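Local coordinates for protein lipid II:glycine glycyltransferase (PDB 6SNR) that probably adds the first glycine of the pentaglycine bridge of staphylococcal peptidoglycan to the lysine of lipid II, taking it from glycyl-tRNA(Gly), at residues T180-D185 and L230-P235; I302-A307 and N325-F330. One frame throughout, in Å; residues are numbered along the deposited sequence.

Three neighbouring strands tie the two interactions together, their centres about 10 Å apart. In interaction 1 the edge strand 180-183 pairs with strand 226-233; the other edge of that strand pairs with 302-312, the strand whose start meets the loop 325-330 in interaction 2. Among the bonds that join the sites are Val231 O to Leu304 N at 2.8 Å and Glu182 OE1 to Tyr303 OH at 2.7 Å, both probable hydrogen bonds. Lys232 CE also packs 3.6 Å from Tyr303 CZ. Strands 226-233 and 302-312 are linked by the helices 235-262 and 267-297, so residues 230-235 lead into that helical pair and 302-307 come out of it.

Interaction 1. Residues T180-D185 and L230-P235; sequences TVERSD and LVKLDP
Glu182 N donates to Leu230 O over 2.8 Å, almost straight at 175°, the shortest polar bond of this antiparallel pairing. Leu230 N returns a bond to Glu182 O at 2.9 Å, and Thr180 and Lys232 exchange a second reciprocal pair, so four backbone bonds flank the non-hydrogen-bonded pair Val181-Val231. There the CG2 methyls meet at 4.1 Å, on the face covered by helix 332-347. On the other face Lys232 CB lies 4.0 Å from Thr180 OG1, the two side chains running side by side and pointing the same way. The Lys232 chain crosses that of Glu182, bringing CD to 3.6 Å from Glu182 OE2. The charged ends are not joined: OE2 and Lys232 NZ stay 4.3 Å apart, while Glu182 OE1 bonds Tyr303 OH and NZ bonds Glu300 O. Past the paired residues, Ser184 lays OG against Leu230 CD1 at 3.5 Å. Thus the backbone supplies the directional bonds between the strands, whereas Glu182 and Lys232 probably add a weaker electrostatic attraction, each charged end being fixed by a partner on or just before strand 302-312.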
loop_
_atom_site.group_PDB
_atom_site.type_symbol
_atom_site.label_atom_id
_atom_site.label_comp_id
_atom_site.label_asym_id
_atom_site.label_seq_id
_atom_site.Cartn_x
_atom_site.Cartn_y
_atom_site.Cartn_z
ATOM N N THR A 180 6.177 4.946 18.346
ATOM C CA THR A 180 6.311 6.025 17.371
ATOM C C THR A 180 6.454 5.408 15.973
ATOM O O THR A 180 6.992 4.287 15.811
ATOM C CB THR A 180 7.549 6.911 17.634
ATOM O OG1 THR A 180 8.712 6.095 17.696
ATOM C CG2 THR A 180 7.415 7.632 18.969
ATOM N N VAL A 181 5.920 6.117 14.995
ATOM C CA VAL A 181 6.073 5.685 13.581
ATOM C C VAL A 181 7.140 6.573 12.963
ATOM O O VAL A 181 7.020 7.798 13.003
ATOM C CB VAL A 181 4.748 5.780 12.848
ATOM C CG1 VAL A 181 4.896 5.262 11.428
ATOM C CG2 VAL A 181 3.675 4.975 13.607
ATOM N N GLU A 182 8.165 5.937 12.380
ATOM C CA GLU A 182 9.253 6.632 11.677
ATOM C C GLU A 182 9.138 6.413 10.158
ATOM O O GLU A 182 8.863 5.303 9.736
ATOM C CB GLU A 182 10.609 6.053 12.079
ATOM C CG GLU A 182 11.021 6.265 13.528
ATOM C CD GLU A 182 12.312 5.551 13.909
ATOM O OE1 GLU A 182 12.905 4.810 13.088
ATOM O OE2 GLU A 182 12.727 5.720 15.079
ATOM N N ARG A 183 9.351 7.477 9.387
ATOM C CA ARG A 183 9.621 7.335 7.937
ATOM C C ARG A 183 11.094 7.080 7.848
ATOM O O ARG A 183 11.913 7.956 8.216
ATOM C CB ARG A 183 9.205 8.598 7.153
ATOM C CG ARG A 183 9.268 8.478 5.624
ATOM C CD ARG A 183 9.333 9.856 4.972
ATOM N NE ARG A 183 10.726 10.262 4.774
ATOM C CZ ARG A 183 11.144 11.505 4.533
ATOM N NH1 ARG A 183 10.272 12.510 4.442
ATOM N NH2 ARG A 183 12.451 11.742 4.389
ATOM N N SER A 184 11.469 5.876 7.409
ATOM C CA SER A 184 12.846 5.402 7.444
ATOM C C SER A 184 13.582 5.685 6.116
ATOM O O SER A 184 13.124 6.531 5.323
ATOM C CB SER A 184 12.893 3.922 7.819
ATOM O OG SER A 184 14.200 3.441 8.134
ATOM N N ASP A 185 14.705 4.993 5.942
ATOM C CA ASP A 185 15.578 5.112 4.777
ATOM C C ASP A 185 16.042 3.746 4.271
ATOM O O ASP A 185 15.636 2.661 4.736
ATOM C CB ASP A 185 16.802 5.984 5.122
ATOM C CG ASP A 185 17.633 5.412 6.268
ATOM O OD1 ASP A 185 17.515 4.222 6.571
ATOM O OD2 ASP A 185 18.389 6.184 6.882
ATOM N N LEU A 230 8.723 2.400 9.768
ATOM C CA LEU A 230 9.057 1.431 10.815
ATOM C C LEU A 230 8.401 1.906 12.124
ATOM O O LEU A 230 8.369 3.132 12.404
ATOM C CB LEU A 230 10.559 1.390 10.985
ATOM C CG LEU A 230 11.402 0.860 9.852
ATOM C CD1 LEU A 230 12.881 0.947 10.193
ATOM C CD2 LEU A 230 11.009 -0.565 9.553
ATOM N N VAL A 231 7.923 0.970 12.928
ATOM C CA VAL A 231 7.300 1.338 14.238
ATOM C C VAL A 231 8.246 0.876 15.353
ATOM O O VAL A 231 8.623 -0.288 15.387
ATOM C CB VAL A 231 5.940 0.686 14.422
ATOM C CG1 VAL A 231 5.332 1.046 15.782
ATOM C CG2 VAL A 231 4.990 1.107 13.293
ATOM N N LYS A 232 8.591 1.815 16.233
ATOM C CA LYS A 232 9.566 1.615 17.296
ATOM C C LYS A 232 8.886 1.752 18.677
ATOM O O LYS A 232 8.039 2.617 18.890
ATOM C CB LYS A 232 10.646 2.674 17.195
ATOM C CG LYS A 232 11.827 2.432 18.125
ATOM C CD LYS A 232 12.968 3.374 17.808
ATOM C CE LYS A 232 14.269 2.624 17.678
ATOM N NZ LYS A 232 15.393 3.596 17.753
ATOM N N LEU A 233 9.307 0.906 19.606
ATOM C CA LEU A 233 8.973 1.068 21.017
ATOM C C LEU A 233 10.288 1.498 21.650
ATOM O O LEU A 233 11.251 0.734 21.601
ATOM C CB LEU A 233 8.512 -0.252 21.603
ATOM C CG LEU A 233 8.392 -0.273 23.151
ATOM C CD1 LEU A 233 7.472 0.859 23.620
ATOM C CD2 LEU A 233 7.863 -1.621 23.611
ATOM N N ASP A 234 10.344 2.721 22.161
ATOM C CA ASP A 234 11.586 3.261 22.710
ATOM C C ASP A 234 11.426 3.469 24.216
ATOM O O ASP A 234 10.697 4.369 24.634
ATOM C CB ASP A 234 11.964 4.599 22.106
ATOM C CG ASP A 234 13.376 4.998 22.473
ATOM O OD1 ASP A 234 14.324 4.331 21.996
ATOM O OD2 ASP A 234 13.555 5.928 23.282
ATOM N N PRO A 235 12.127 2.661 25.006
ATOM C CA PRO A 235 11.986 2.779 26.478
ATOM C C PRO A 235 12.338 4.134 27.050
ATOM O O PRO A 235 11.639 4.602 27.940
ATOM C CB PRO A 235 12.973 1.748 27.004
ATOM C CG PRO A 235 13.089 0.739 25.935
ATOM C CD PRO A 235 12.901 1.471 24.628
#

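Interaction 2. Residues I302-A307 and N325-F330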
loop_
_atom_site.group_PDB
_atom_site.type_symbol
_atom_site.label_atom_id
_atom_site.label_comp_id
_atom_site.label_asym_id
_atom_site.label_seq_id
_atom_site.Cartn_x
_atom_site.Cartn_y
_atom_site.Cartn_z
ATOM N N ILE A 302 13.245 -1.052 20.146
ATOM C CA ILE A 302 13.014 -2.236 19.381
ATOM C C ILE A 302 11.986 -1.871 18.324
ATOM O O ILE A 302 11.025 -1.151 18.599
ATOM C CB ILE A 302 12.488 -3.401 20.254
ATOM C CG1 ILE A 302 12.433 -4.709 19.445
ATOM C CG2 ILE A 302 11.131 -3.092 20.859
ATOM C CD1 ILE A 302 11.651 -5.825 20.108
ATOM N N TYR A 303 12.223 -2.356 17.118
ATOM C CA TYR A 303 11.250 -2.185 16.038
ATOM C C TYR A 303 10.277 -3.356 16.025
ATOM O O TYR A 303 10.682 -4.508 16.079
ATOM C CB TYR A 303 11.978 -2.077 14.699
ATOM C CG TYR A 303 12.673 -0.759 14.528
ATOM C CD1 TYR A 303 11.962 0.410 14.298
ATOM C CD2 TYR A 303 14.055 -0.673 14.572
ATOM C CE1 TYR A 303 12.578 1.643 14.136
ATOM C CE2 TYR A 303 14.689 0.548 14.402
ATOM C CZ TYR A 303 13.968 1.705 14.190
ATOM O OH TYR A 303 14.620 2.926 14.032
ATOM N N LEU A 304 8.989 -3.018 15.914
ATOM C CA LEU A 304 7.892 -3.949 15.980
ATOM C C LEU A 304 7.199 -4.254 14.665
ATOM O O LEU A 304 6.661 -5.344 14.475
ATOM C CB LEU A 304 6.818 -3.354 16.909
ATOM C CG LEU A 304 7.248 -3.105 18.365
ATOM C CD1 LEU A 304 6.044 -2.685 19.181
ATOM C CD2 LEU A 304 7.934 -4.323 18.939
ATOM N N SER A 305 7.130 -3.259 13.784
ATOM C CA SER A 305 6.476 -3.475 12.501
ATOM C C SER A 305 7.100 -2.570 11.456
ATOM O O SER A 305 7.830 -1.652 11.776
ATOM C CB SER A 305 4.976 -3.248 12.583
ATOM O OG SER A 305 4.625 -1.912 12.845
ATOM N N GLY A 306 6.768 -2.812 10.198
ATOM C CA GLY A 306 7.278 -1.987 9.104
ATOM C C GLY A 306 6.456 -2.224 7.849
ATOM O O GLY A 306 5.708 -3.230 7.744
ATOM N N ALA A 307 6.535 -1.253 6.932
ATOM C CA ALA A 307 5.815 -1.365 5.684
ATOM C C ALA A 307 6.404 -0.493 4.595
ATOM O O ALA A 307 7.036 0.525 4.857
ATOM C CB ALA A 307 4.384 -0.971 5.916
ATOM N N ASN A 325 6.722 -10.906 16.596
ATOM C CA ASN A 325 5.879 -11.598 17.562
ATOM C C ASN A 325 5.847 -10.927 18.942
ATOM O O ASN A 325 5.095 -11.359 19.824
ATOM C CB ASN A 325 6.370 -13.058 17.708
ATOM C CG ASN A 325 6.250 -13.861 16.418
ATOM O OD1 ASN A 325 7.197 -14.518 15.995
ATOM N ND2 ASN A 325 5.068 -13.870 15.830
ATOM N N GLU A 326 6.636 -9.877 19.144
ATOM C CA GLU A 326 6.731 -9.240 20.460
ATOM C C GLU A 326 5.921 -7.949 20.593
ATOM O O GLU A 326 5.669 -7.248 19.615
ATOM C CB GLU A 326 8.174 -8.911 20.774
ATOM C CG GLU A 326 9.116 -10.094 20.778
ATOM C CD GLU A 326 10.522 -9.629 21.053
ATOM O OE1 GLU A 326 11.329 -9.616 20.106
ATOM O OE2 GLU A 326 10.794 -9.233 22.206
ATOM N N PHE A 327 5.529 -7.656 21.827
ATOM C CA PHE A 327 4.857 -6.412 22.199
ATOM C C PHE A 327 3.614 -6.093 21.352
ATOM O O PHE A 327 3.312 -4.913 21.111
ATOM C CB PHE A 327 5.849 -5.251 22.212
ATOM C CG PHE A 327 7.035 -5.488 23.094
ATOM C CD1 PHE A 327 6.907 -5.401 24.475
ATOM C CD2 PHE A 327 8.270 -5.816 22.553
ATOM C CE1 PHE A 327 7.993 -5.643 25.302
ATOM C CE2 PHE A 327 9.365 -6.059 23.382
ATOM C CZ PHE A 327 9.219 -5.956 24.754
ATOM N N ARG A 328 2.866 -7.144 20.996
ATOM C CA ARG A 328 1.666 -7.045 20.134
ATOM C C ARG A 328 0.590 -6.156 20.755
ATOM O O ARG A 328 -0.189 -5.539 20.037
ATOM C CB ARG A 328 1.048 -8.419 19.840
ATOM C CG ARG A 328 1.923 -9.449 19.128
ATOM C CD ARG A 328 1.289 -10.851 19.154
ATOM N NE ARG A 328 0.994 -11.269 20.530
ATOM C CZ ARG A 328 0.531 -12.462 20.901
ATOM N NH1 ARG A 328 0.306 -12.699 22.192
ATOM N NH2 ARG A 328 0.293 -13.418 20.008
ATOM N N ASP A 329 0.534 -6.103 22.089
ATOM C CA ASP A 329 -0.430 -5.246 22.802
ATOM C C ASP A 329 -0.243 -3.745 22.591
ATOM O O ASP A 329 -1.134 -2.961 22.889
ATOM C CB ASP A 329 -0.414 -5.562 24.315
ATOM C CG ASP A 329 -1.217 -6.791 24.672
ATOM O OD1 ASP A 329 -1.570 -7.576 23.760
ATOM O OD2 ASP A 329 -1.505 -6.972 25.888
ATOM N N PHE A 330 0.882 -3.330 22.008
ATOM C CA PHE A 330 1.060 -1.951 21.645
ATOM C C PHE A 330 0.377 -1.635 20.310
ATOM O O PHE A 330 0.380 -0.500 19.910
ATOM C CB PHE A 330 2.559 -1.639 21.540
ATOM C CG PHE A 330 3.203 -1.346 22.868
ATOM C CD1 PHE A 330 3.583 -2.378 23.705
ATOM C CD2 PHE A 330 3.375 -0.030 23.288
ATOM C CE1 PHE A 330 4.149 -2.102 24.948
ATOM C CE2 PHE A 330 3.944 0.250 24.525
ATOM C CZ PHE A 330 4.342 -0.802 25.341
#
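Ile302 carries CG1 anti to the backbone N (chi1 -172°), and with chi2 also extended at -167° its CD1 methyl reaches both Glu326 and Phe327. Phe327 has CG beside its own backbone N (chi1 -55°), and its ring presents an edge to that methyl, which lies near the ring plane, 4.0 Å from CE2. The same CD1 rests against the carboxylate of Glu326, 3.8 Å from OE1; here the Ile302 and Glu326 side chains cross at about a right angle. The two terminal methyls of Leu304 both touch the loop. Its CD2 approaches Phe327 CD2 obliquely at 3.9 Å and lies 3.8 Å from the carbonyl oxygen Glu326 O, while CD1 lies 4.0 Å from Phe327 CB and continues to Phe330, whose CB is 4.3 Å away. The contact between the two segments therefore rests on van der Waals packing. The loop holds its own shape with a bond from Phe330 N to Phe327 O. Leu233 of the neighbouring strand touches both phenylalanines, extending the apolar cluster. The arrangement belongs to the β-hairpin 302-312/315-323 of a mixed sheet: its exit loop, with the 3-10 turn 328-330, folds back over the start of the first hairpin strand before the chain enters helix 332-347.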